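Local coordinates for protein MmeI (Methylophilus methylotrophus, PDB 5HR4) that binds DNA as a Type IIL restriction-modification enzyme and probably methylates the exocyclic amino group of adenine with S-adenosyl-L-methionine as the methyl donor, at residues E751-N756 with S807-S812; N795-N800 with S814-T819. One frame throughout, in Å; residues are numbered along the deposited sequence.

Contact 1 (E751-N756 with S807-S812); sequences ETSSEN and SRYRYS. With nucleotides of chain C; nucleotides of chain B.
E755 and R808 run side by side in the same direction, and the carboxylate and guanidinium planes lie 12° apart. E755 CG sits in the crowded position between the backbone N and the carbonyl carbon (chi1 64°), and with a bend at chi2 this brings OE2 to 2.9 Å from R808 NH1 in a salt bridge. The guanidinium has a second acidic partner, E806, which forms a salt bridge with NH2. With NH1 and NH2 so engaged, R808 NE donates a hydrogen bond to O6 of DG6 of chain C at 2.8 Å, while the methyl C7 of DT5 of chain C lies over one face. Strands 752-753 and 808-810 pair antiparallel in a small sheet of the target recognition domain, with 808-810 as the central strand; Y811 N donates to E751 O at 2.7 Å, nearly straight at 166°. On the face of T752 and R810, R810 extends with CG anti to its backbone N and bends at chi3, so that NH1 reaches OP2 of DC5 of chain B at 2.9 Å. The base atom C6 of DC5 lies above that guanidinium. E751 OE2 accepts a hydrogen bond from N4 of the same cytosine at 3.2 Å, and a water links OE2 to Y811 O. On the face of S753 and Y809, the Y809 ring has E755 CA over it, 3.6 Å from its centroid, in a CH-pi contact. The Y809 hydroxyl is hydrogen-bonded to R757 O.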
loop_
_atom_site.group_PDB
_atom_site.type_symbol
_atom_site.label_atom_id
_atom_site.label_comp_id
_atom_site.label_asym_id
_atom_site.label_seq_id
_atom_site.Cartn_x
_atom_site.Cartn_y
_atom_site.Cartn_z
ATOM N N GLU A 751 15.137 11.907 -13.868
ATOM C CA GLU A 751 14.316 12.025 -12.671
ATOM C C GLU A 751 14.023 10.665 -12.036
ATOM O O GLU A 751 14.192 10.496 -10.826
ATOM C CB GLU A 751 13.020 12.758 -12.997
ATOM C CG GLU A 751 12.234 13.205 -11.772
ATOM C CD GLU A 751 10.790 12.757 -11.825
ATOM O OE1 GLU A 751 10.529 11.665 -12.390
ATOM O OE2 GLU A 751 9.923 13.491 -11.309
ATOM N N THR A 752 13.612 9.681 -12.833
ATOM C CA THR A 752 13.132 8.394 -12.339
ATOM C C THR A 752 13.902 7.287 -13.043
ATOM O O THR A 752 13.863 7.205 -14.275
ATOM C CB THR A 752 11.631 8.272 -12.599
ATOM O OG1 THR A 752 10.978 9.409 -12.023
ATOM C CG2 THR A 752 11.046 7.012 -12.013
ATOM N N SER A 753 14.594 6.434 -12.273
ATOM C CA SER A 753 15.575 5.520 -12.867
ATOM C C SER A 753 15.925 4.398 -11.896
ATOM O O SER A 753 15.805 4.543 -10.676
ATOM C CB SER A 753 16.848 6.252 -13.282
ATOM O OG SER A 753 17.461 6.864 -12.159
ATOM N N SER A 754 16.426 3.298 -12.470
ATOM C CA SER A 754 16.494 2.001 -11.792
ATOM C C SER A 754 17.339 2.032 -10.521
ATOM O O SER A 754 18.461 2.538 -10.509
ATOM C CB SER A 754 17.056 0.951 -12.756
ATOM O OG SER A 754 17.028 -0.345 -12.176
ATOM N N GLU A 755 16.806 1.459 -9.448
ATOM C CA GLU A 755 17.585 1.428 -8.217
ATOM C C GLU A 755 18.742 0.439 -8.283
ATOM O O GLU A 755 19.617 0.489 -7.414
ATOM C CB GLU A 755 16.680 1.123 -7.010
ATOM C CG GLU A 755 15.996 -0.252 -6.988
ATOM C CD GLU A 755 14.851 -0.407 -7.998
ATOM O OE1 GLU A 755 14.785 0.352 -8.989
ATOM O OE2 GLU A 755 14.021 -1.317 -7.807
ATOM N N ASN A 756 18.790 -0.415 -9.315
ATOM C CA ASN A 756 19.851 -1.409 -9.457
ATOM C C ASN A 756 21.193 -0.806 -9.869
ATOM O O ASN A 756 22.182 -1.540 -9.908
ATOM C CB ASN A 756 19.457 -2.491 -10.484
ATOM C CG ASN A 756 18.257 -3.370 -10.033
ATOM O OD1 ASN A 756 17.975 -3.551 -8.834
ATOM N ND2 ASN A 756 17.562 -3.936 -11.022
ATOM N N SER A 807 10.209 1.603 -5.920
ATOM C CA SER A 807 11.556 1.589 -5.382
ATOM C C SER A 807 12.599 2.228 -6.290
ATOM O O SER A 807 13.742 2.388 -5.849
ATOM C CB SER A 807 11.976 0.145 -5.050
ATOM O OG SER A 807 11.484 -0.261 -3.765
ATOM N N ARG A 808 12.258 2.603 -7.531
ATOM C CA ARG A 808 13.254 3.260 -8.371
ATOM C C ARG A 808 13.663 4.583 -7.742
ATOM O O ARG A 808 12.883 5.225 -7.038
ATOM C CB ARG A 808 12.739 3.513 -9.788
ATOM C CG ARG A 808 11.646 2.638 -10.219
ATOM C CD ARG A 808 12.093 1.337 -10.764
ATOM N NE ARG A 808 10.950 0.446 -10.657
ATOM C CZ ARG A 808 10.674 -0.255 -9.564
ATOM N NH1 ARG A 808 11.496 -0.182 -8.520
ATOM N NH2 ARG A 808 9.598 -1.038 -9.521
ATOM N N TYR A 809 14.919 4.972 -7.967
ATOM C CA TYR A 809 15.340 6.301 -7.566
ATOM C C TYR A 809 14.367 7.314 -8.155
ATOM O O TYR A 809 13.903 7.158 -9.286
ATOM C CB TYR A 809 16.762 6.587 -8.053
ATOM C CG TYR A 809 17.803 5.584 -7.641
ATOM C CD1 TYR A 809 17.684 4.881 -6.446
ATOM C CD2 TYR A 809 18.910 5.330 -8.446
ATOM C CE1 TYR A 809 18.623 3.952 -6.061
ATOM C CE2 TYR A 809 19.863 4.404 -8.068
ATOM C CZ TYR A 809 19.720 3.713 -6.865
ATOM O OH TYR A 809 20.664 2.784 -6.470
ATOM N N ARG A 810 14.023 8.331 -7.370
ATOM C CA ARG A 810 13.346 9.518 -7.891
ATOM C C ARG A 810 14.139 10.723 -7.425
ATOM O O ARG A 810 14.212 10.993 -6.224
ATOM C CB ARG A 810 11.891 9.632 -7.434
ATOM C CG ARG A 810 11.238 10.870 -8.028
ATOM C CD ARG A 810 9.818 11.118 -7.545
ATOM N NE ARG A 810 8.948 10.020 -7.901
ATOM C CZ ARG A 810 8.249 9.336 -7.010
ATOM N NH1 ARG A 810 8.321 9.688 -5.734
ATOM N NH2 ARG A 810 7.463 8.328 -7.392
ATOM N N TYR A 811 14.730 11.443 -8.363
ATOM C CA TYR A 811 15.510 12.596 -7.974
ATOM C C TYR A 811 14.588 13.786 -7.805
ATOM O O TYR A 811 13.495 13.833 -8.370
ATOM C CB TYR A 811 16.586 12.894 -9.021
ATOM C CG TYR A 811 17.709 13.741 -8.478
ATOM C CD1 TYR A 811 17.600 15.120 -8.445
ATOM C CD2 TYR A 811 18.880 13.161 -7.983
ATOM C CE1 TYR A 811 18.623 15.908 -7.935
ATOM C CE2 TYR A 811 19.914 13.945 -7.461
ATOM C CZ TYR A 811 19.776 15.314 -7.442
ATOM O OH TYR A 811 20.766 16.117 -6.932
ATOM N N SER A 812 15.022 14.755 -7.008
ATOM C CA SER A 812 14.325 16.031 -7.030
ATOM C C SER A 812 15.230 17.097 -6.444
ATOM O O SER A 812 15.835 16.889 -5.385
ATOM C CB SER A 812 13.016 15.968 -6.259
ATOM O OG SER A 812 13.294 16.040 -4.878
ATOM P P DG C 6 15.311 3.110 -16.761
ATOM O OP1 DG C 6 15.663 2.622 -18.114
ATOM O OP2 DG C 6 16.365 3.302 -15.722
ATOM O "O5'" DG C 6 14.451 4.477 -16.745
ATOM C "C5'" DG C 6 14.086 5.118 -17.916
ATOM C "C4'" DG C 6 12.606 5.476 -17.913
ATOM O "O4'" DG C 6 11.817 4.458 -17.277
ATOM C "C3'" DG C 6 12.213 6.802 -17.267
ATOM O "O3'" DG C 6 11.376 7.427 -18.168
ATOM C "C2'" DG C 6 11.437 6.387 -16.027
ATOM C "C1'" DG C 6 10.830 5.066 -16.473
ATOM N N9 DG C 6 10.590 4.149 -15.377
ATOM C C8 DG C 6 11.548 3.397 -14.740
ATOM N N7 DG C 6 11.069 2.641 -13.804
ATOM C C5 DG C 6 9.704 2.898 -13.817
ATOM C C6 DG C 6 8.677 2.354 -13.021
ATOM O O6 DG C 6 8.775 1.524 -12.119
ATOM N N1 DG C 6 7.434 2.877 -13.347
ATOM C C2 DG C 6 7.205 3.807 -14.333
ATOM N N2 DG C 6 5.930 4.182 -14.502
ATOM N N3 DG C 6 8.165 4.328 -15.099
ATOM C C4 DG C 6 9.388 3.830 -14.780
ATOM P P DC B 5 8.421 12.501 -3.645
ATOM O OP1 DC B 5 8.455 12.233 -2.184
ATOM O OP2 DC B 5 9.481 12.052 -4.564
ATOM O "O5'" DC B 5 7.095 11.839 -4.214
ATOM C "C5'" DC B 5 5.855 12.160 -3.662
ATOM C "C4'" DC B 5 4.785 11.863 -4.678
ATOM O "O4'" DC B 5 4.988 12.676 -5.837
ATOM C "C3'" DC B 5 4.837 10.462 -5.241
ATOM O "O3'" DC B 5 4.182 9.590 -4.367
ATOM C "C2'" DC B 5 4.091 10.607 -6.576
ATOM C "C1'" DC B 5 4.242 12.103 -6.887
ATOM N N1 DC B 5 4.932 12.398 -8.135
ATOM C C2 DC B 5 4.224 13.010 -9.171
ATOM O O2 DC B 5 3.026 13.241 -9.010
ATOM N N3 DC B 5 4.866 13.311 -10.323
ATOM C C4 DC B 5 6.170 13.026 -10.444
ATOM N N4 DC B 5 6.784 13.340 -11.596
ATOM C C5 DC B 5 6.904 12.407 -9.386
ATOM C C6 DC B 5 6.250 12.124 -8.259
ATOM P P DT C 5 16.396 -3.167 -15.867
ATOM O OP1 DT C 5 17.655 -3.192 -16.642
ATOM O OP2 DT C 5 16.391 -3.497 -14.421
ATOM O "O5'" DT C 5 15.727 -1.711 -16.036
ATOM C "C5'" DT C 5 14.950 -1.396 -17.229
ATOM C "C4'" DT C 5 14.171 -0.105 -17.049
ATOM O "O4'" DT C 5 12.784 -0.400 -16.720
ATOM C "C3'" DT C 5 14.645 0.778 -15.903
ATOM O "O3'" DT C 5 14.267 2.052 -16.183
ATOM C "C2'" DT C 5 13.789 0.262 -14.756
ATOM C "C1'" DT C 5 12.488 0.243 -15.500
ATOM N N1 DT C 5 11.341 -0.427 -14.805
ATOM C C2 DT C 5 10.071 -0.088 -15.207
ATOM O O2 DT C 5 9.855 0.696 -16.101
ATOM N N3 DT C 5 9.067 -0.691 -14.530
ATOM C C4 DT C 5 9.178 -1.588 -13.494
ATOM O O4 DT C 5 8.183 -2.079 -12.967
ATOM C C5 DT C 5 10.550 -1.918 -13.093
ATOM C C7 DT C 5 10.813 -2.908 -11.969
ATOM C C6 DT C 5 11.558 -1.306 -13.761
HETATM O O HOH W 1 10.817 14.980 -9.219
HETATM O O HOH W 2 8.502 9.253 -10.320
#

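Contact 2 (N795-N800 with S814-T819). With nucleotides of chain B.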
loop_
_atom_site.group_PDB
_atom_site.type_symbol
_atom_site.label_atom_id
_atom_site.label_comp_id
_atom_site.label_asym_id
_atom_site.label_seq_id
_atom_site.Cartn_x
_atom_site.Cartn_y
_atom_site.Cartn_z
ATOM N N ASN A 795 25.122 10.088 -4.482
ATOM C CA ASN A 795 24.153 9.019 -4.727
ATOM C C ASN A 795 23.710 8.360 -3.426
ATOM O O ASN A 795 22.560 7.910 -3.300
ATOM C CB ASN A 795 24.735 7.967 -5.665
ATOM C CG ASN A 795 24.741 8.410 -7.111
ATOM O OD1 ASN A 795 23.714 8.359 -7.781
ATOM N ND2 ASN A 795 25.899 8.826 -7.612
ATOM N N CYS A 796 24.597 8.289 -2.444
ATOM C CA CYS A 796 24.158 7.805 -1.144
ATOM C C CYS A 796 23.153 8.776 -0.524
ATOM O O CYS A 796 22.163 8.357 0.096
ATOM C CB CYS A 796 25.369 7.593 -0.240
ATOM S SG CYS A 796 24.915 7.322 1.435
ATOM N N TRP A 797 23.386 10.078 -0.699
ATOM C CA TRP A 797 22.433 11.071 -0.223
ATOM C C TRP A 797 21.093 10.923 -0.938
ATOM O O TRP A 797 20.054 10.735 -0.296
ATOM C CB TRP A 797 23.003 12.475 -0.408
ATOM C CG TRP A 797 22.159 13.524 0.213
ATOM C CD1 TRP A 797 21.356 14.428 -0.431
ATOM C CD2 TRP A 797 22.017 13.781 1.608
ATOM N NE1 TRP A 797 20.739 15.238 0.481
ATOM C CE2 TRP A 797 21.119 14.859 1.743
ATOM C CE3 TRP A 797 22.565 13.213 2.756
ATOM C CZ2 TRP A 797 20.752 15.372 2.983
ATOM C CZ3 TRP A 797 22.203 13.722 3.982
ATOM C CH2 TRP A 797 21.304 14.797 4.087
ATOM N N MET A 798 21.108 10.989 -2.273
ATOM C CA MET A 798 19.906 10.738 -3.070
ATOM C C MET A 798 19.151 9.488 -2.612
ATOM O O MET A 798 17.917 9.510 -2.508
ATOM C CB MET A 798 20.293 10.620 -4.545
ATOM C CG MET A 798 19.163 10.197 -5.473
ATOM S SD MET A 798 18.874 8.410 -5.577
ATOM C CE MET A 798 20.455 7.803 -6.155
ATOM N N ARG A 799 19.875 8.390 -2.341
ATOM C CA ARG A 799 19.259 7.124 -1.925
ATOM C C ARG A 799 18.519 7.245 -0.608
ATOM O O ARG A 799 17.533 6.530 -0.383
ATOM C CB ARG A 799 20.319 6.038 -1.768
ATOM C CG ARG A 799 20.454 5.066 -2.916
ATOM C CD ARG A 799 21.643 4.160 -2.688
ATOM N NE ARG A 799 22.433 4.094 -3.907
ATOM C CZ ARG A 799 23.661 4.581 -4.059
ATOM N NH1 ARG A 799 24.299 5.167 -3.057
ATOM N NH2 ARG A 799 24.250 4.466 -5.235
ATOM N N ASN A 800 18.985 8.117 0.284
ATOM C CA ASN A 800 18.458 8.174 1.643
ATOM C C ASN A 800 17.403 9.252 1.872
ATOM O O ASN A 800 16.403 8.990 2.551
ATOM C CB ASN A 800 19.611 8.362 2.619
ATOM C CG ASN A 800 20.311 7.082 2.886
ATOM O OD1 ASN A 800 19.878 6.301 3.729
ATOM N ND2 ASN A 800 21.379 6.826 2.150
ATOM N N SER A 814 14.704 19.898 -4.873
ATOM C CA SER A 814 14.443 20.463 -3.555
ATOM C C SER A 814 14.687 19.481 -2.408
ATOM O O SER A 814 14.880 19.920 -1.268
ATOM C CB SER A 814 13.013 20.997 -3.481
ATOM O OG SER A 814 12.078 19.936 -3.473
ATOM N N LEU A 815 14.688 18.173 -2.664
ATOM C CA LEU A 815 14.871 17.193 -1.595
ATOM C C LEU A 815 16.297 16.672 -1.491
ATOM O O LEU A 815 16.791 16.439 -0.386
ATOM C CB LEU A 815 13.923 16.005 -1.786
ATOM C CG LEU A 815 12.498 16.146 -1.260
ATOM C CD1 LEU A 815 11.662 15.020 -1.822
ATOM C CD2 LEU A 815 12.477 16.108 0.265
ATOM N N VAL A 816 16.968 16.477 -2.619
ATOM C CA VAL A 816 18.302 15.903 -2.652
ATOM C C VAL A 816 19.341 17.007 -2.740
ATOM O O VAL A 816 19.983 17.358 -1.743
ATOM C CB VAL A 816 18.449 14.949 -3.846
ATOM C CG1 VAL A 816 19.790 14.220 -3.771
ATOM C CG2 VAL A 816 17.275 13.987 -3.893
ATOM N N TYR A 817 19.501 17.546 -3.951
ATOM C CA TYR A 817 20.520 18.551 -4.251
ATOM C C TYR A 817 20.513 19.705 -3.250
ATOM O O TYR A 817 21.569 20.125 -2.761
ATOM C CB TYR A 817 20.287 19.060 -5.676
ATOM C CG TYR A 817 21.336 19.995 -6.246
ATOM C CD1 TYR A 817 22.564 19.506 -6.673
ATOM C CD2 TYR A 817 21.080 21.356 -6.406
ATOM C CE1 TYR A 817 23.528 20.340 -7.217
ATOM C CE2 TYR A 817 22.049 22.209 -6.947
ATOM C CZ TYR A 817 23.272 21.690 -7.354
ATOM O OH TYR A 817 24.251 22.501 -7.905
ATOM N N ASN A 818 19.332 20.241 -2.933
ATOM C CA ASN A 818 19.288 21.450 -2.113
ATOM C C ASN A 818 19.619 21.187 -0.653
ATOM O O ASN A 818 19.959 22.127 0.075
ATOM C CB ASN A 818 17.912 22.118 -2.198
ATOM C CG ASN A 818 17.679 22.790 -3.518
ATOM O OD1 ASN A 818 18.619 23.045 -4.269
ATOM N ND2 ASN A 818 16.425 23.086 -3.812
ATOM N N THR A 819 19.508 19.949 -0.200
ATOM C CA THR A 819 19.852 19.610 1.170
ATOM C C THR A 819 21.181 18.881 1.257
ATOM O O THR A 819 21.543 18.393 2.333
ATOM C CB THR A 819 18.746 18.765 1.792
ATOM O OG1 THR A 819 18.605 17.552 1.042
ATOM C CG2 THR A 819 17.442 19.520 1.737
ATOM P P DC B 4 9.263 19.867 -5.493
ATOM O OP1 DC B 4 9.073 20.991 -4.546
ATOM O OP2 DC B 4 10.617 19.517 -5.988
ATOM O "O5'" DC B 4 8.666 18.592 -4.792
ATOM C "C5'" DC B 4 9.282 17.321 -4.967
ATOM C "C4'" DC B 4 8.226 16.267 -4.789
ATOM O "O4'" DC B 4 7.170 16.512 -5.744
ATOM C "C3'" DC B 4 8.666 14.823 -4.951
ATOM O "O3'" DC B 4 8.162 14.078 -3.830
ATOM C "C2'" DC B 4 8.031 14.394 -6.291
ATOM C "C1'" DC B 4 6.854 15.344 -6.453
ATOM N N1 DC B 4 6.564 15.758 -7.883
ATOM C C2 DC B 4 5.254 16.099 -8.243
ATOM O O2 DC B 4 4.361 16.026 -7.392
ATOM N N3 DC B 4 4.997 16.499 -9.518
ATOM C C4 DC B 4 5.986 16.572 -10.402
ATOM N N4 DC B 4 5.677 16.949 -11.641
ATOM C C5 DC B 4 7.333 16.229 -10.062
ATOM C C6 DC B 4 7.578 15.842 -8.799
#
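The indole N-H of W797 faces two acceptors in 814-819. Its stronger bond goes to T819 OG1, 3.2 Å from NE1 and practically in the ring plane; a weak one goes to V816 O at the ring edge, where the N-H points less directly at the oxygen (129°). CG of W797 is anti to the backbone N (chi1 -173°), which sends the indole from the helix toward the loop. Beside the N-H, V816 CG1, itself anti to its backbone N, packs 3.7 Å from W797 CD1 and equally close to M798 CB. F820 and F896 also meet the indole, their rings inclined to it. Helix 792-801 is thus joined to the irregular segment that follows strand 808-810 in the target recognition domain. An alanine in place of W797 would remove both indole bonds and would probably loosen the packing of V816 and T819 against the helix. T819 OG1 is positioned by its own bond to L815 O, 2.6 Å long, with the hydroxyl in the crowded place between N and carbonyl carbon (chi1 61°). At the start of the loop segment, S814 OG donates to OP2 of DC4 of chain B at 2.9 Å.

Overall arrangement
The centres of contact 1 and contact 2 lie about 12 Å apart, and their segments alternate along the chain, so helix 792-801 and the loop 814-819 bracket strand 808-810 in sequence. Two tyrosines of 807-812 bridge them: Y809 CG lies 3.7 Å from M798 SD, and Y811 CE2 is equally close to V816 CG1. Y811 OH also approaches Y817 CB. Both contacts meet the bound duplex: contact 1 reaches bases and phosphates of both strands, whereas contact 2 touches a phosphate of chain B through S814, one nucleotide before the nucleotide DC5 that E751 and R810 contact. Neither belongs to the sinefungin pocket or the calcium site.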